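Local atomic coordinates of NO-binding heme-dependent sensor protein (Shewanella oneidensis, PDB entry 4U9B), a protein that senses nitric oxide as an H-NOX gas sensor, binding the gas at a heme iron, and also carries a zinc ion. Residues Cys17-Ser20 and Val21-Leu25. Sequence-based numbering, arbitrary orientation.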
loop_
_atom_site.group_PDB
_atom_site.type_symbol
_atom_site.label_atom_id
_atom_site.label_comp_id
_atom_site.label_asym_id
_atom_site.label_seq_id
_atom_site.Cartn_x
_atom_site.Cartn_y
_atom_site.Cartn_z
ATOM N N CYS A 17 12.209 -14.871 2.905
ATOM C CA CYS A 17 13.624 -14.816 3.269
ATOM C C CYS A 17 13.934 -15.460 4.621
ATOM O O CYS A 17 15.098 -15.712 4.938
ATOM C CB CYS A 17 14.094 -13.360 3.278
ATOM S SG CYS A 17 13.747 -12.458 1.745
ATOM N N GLY A 18 12.901 -15.716 5.418
ATOM C CA GLY A 18 13.076 -16.352 6.713
ATOM C C GLY A 18 13.151 -15.347 7.842
ATOM O O GLY A 18 13.416 -14.165 7.622
ATOM N N MET A 19 12.916 -15.825 9.059
ATOM C CA MET A 19 12.843 -14.955 10.224
ATOM C C MET A 19 14.197 -14.295 10.542
ATOM O O MET A 19 14.226 -13.141 10.980
ATOM C CB MET A 19 12.307 -15.759 11.426
ATOM C CG MET A 19 12.134 -14.985 12.735
ATOM S SD MET A 19 11.036 -13.569 12.670
ATOM C CE MET A 19 9.475 -14.408 12.562
ATOM N N SER A 20 15.306 -15.006 10.324
ATOM C CA SER A 20 16.634 -14.462 10.622
ATOM C C SER A 20 16.905 -13.207 9.795
ATOM O O SER A 20 17.470 -12.227 10.288
ATOM C CB SER A 20 17.739 -15.517 10.378
ATOM O OG SER A 20 17.861 -15.879 9.013
ATOM N N VAL A 21 16.494 -13.241 8.534
ATOM C CA VAL A 21 16.596 -12.077 7.662
ATOM C C VAL A 21 15.759 -10.908 8.182
ATOM O O VAL A 21 16.220 -9.767 8.205
ATOM C CB VAL A 21 16.157 -12.434 6.230
ATOM C CG1 VAL A 21 15.999 -11.183 5.374
ATOM C CG2 VAL A 21 17.159 -13.393 5.609
ATOM N N TRP A 22 14.528 -11.193 8.593
ATOM C CA TRP A 22 13.673 -10.162 9.163
ATOM C C TRP A 22 14.302 -9.567 10.420
ATOM O O TRP A 22 14.344 -8.349 10.580
ATOM C CB TRP A 22 12.280 -10.717 9.477
ATOM C CG TRP A 22 11.432 -9.764 10.255
ATOM C CD1 TRP A 22 11.105 -9.851 11.577
ATOM C CD2 TRP A 22 10.812 -8.567 9.766
ATOM N NE1 TRP A 22 10.317 -8.786 11.940
ATOM C CE2 TRP A 22 10.126 -7.984 10.849
ATOM C CE3 TRP A 22 10.776 -7.933 8.520
ATOM C CZ2 TRP A 22 9.404 -6.800 10.720
ATOM C CZ3 TRP A 22 10.059 -6.757 8.398
ATOM C CH2 TRP A 22 9.383 -6.203 9.491
ATOM N N ASN A 23 14.808 -10.419 11.305
ATOM C CA ASN A 23 15.419 -9.925 12.526
ATOM C C ASN A 23 16.701 -9.151 12.228
ATOM O O ASN A 23 16.989 -8.157 12.897
ATOM C CB ASN A 23 15.688 -11.079 13.496
ATOM C CG ASN A 23 14.440 -11.536 14.219
ATOM O OD1 ASN A 23 13.534 -10.746 14.486
ATOM N ND2 ASN A 23 14.389 -12.819 14.552
ATOM N N GLU A 24 17.452 -9.576 11.216
ATOM C CA GLU A 24 18.638 -8.828 10.803
ATOM C C GLU A 24 18.237 -7.425 10.364
ATOM O O GLU A 24 18.857 -6.439 10.758
ATOM C CB GLU A 24 19.385 -9.527 9.663
ATOM C CG GLU A 24 20.662 -8.788 9.245
ATOM C CD GLU A 24 21.252 -9.299 7.946
ATOM O OE1 GLU A 24 20.696 -10.253 7.362
ATOM O OE2 GLU A 24 22.276 -8.734 7.504
ATOM N N LEU A 25 17.194 -7.346 9.541
ATOM C CA LEU A 25 16.690 -6.067 9.061
ATOM C C LEU A 25 16.269 -5.160 10.214
ATOM O O LEU A 25 16.490 -3.952 10.169
ATOM C CB LEU A 25 15.514 -6.287 8.106
ATOM C CG LEU A 25 15.884 -6.899 6.751
ATOM C CD1 LEU A 25 14.656 -7.467 6.057
ATOM C CD2 LEU A 25 16.566 -5.865 5.866
#
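The first turn of helix 19-29 forms here, where Gly18 serves both as N-cap and as the residue that breaks off helix 3-17. Its positive phi (96°) suits glycine, a backbone angle that brings the Cys17 carbonyl O close to where a CB would sit, and glycine has none. From this cap Gly18 O accepts a weak hydrogen bond from Trp22 N (3.3 Å), and the regular i to i+4 pattern then tightens: Asn23 N reaches Met19 O and Glu24 N reaches Ser20 O, both at 2.8 Å.

Val21 sets its two methyls against Cys17, CG1 resting on Cys17 CB (3.6 Å) and CG2 near Cys17 O; a short branched side chain can touch both atoms at the bend where helix 3-17 gives way to helix 19-29 in this H-NOX domain. On another side of the turn, Met19 makes a Met-aromatic contact. With CG anti to the backbone N (chi1 -179°) and bends at chi2 and chi3, its flexible thioether brings SD obliquely to Trp22 CD1 (3.9 Å), and Met19 CG meets Asn23 ND2 (3.6 Å) as the two side chains cross at a slant. The side chains of Met19 and the buried Trp22 also touch Glu10 and Val14 of helix 3-17, the broad ring suiting this interhelical seam.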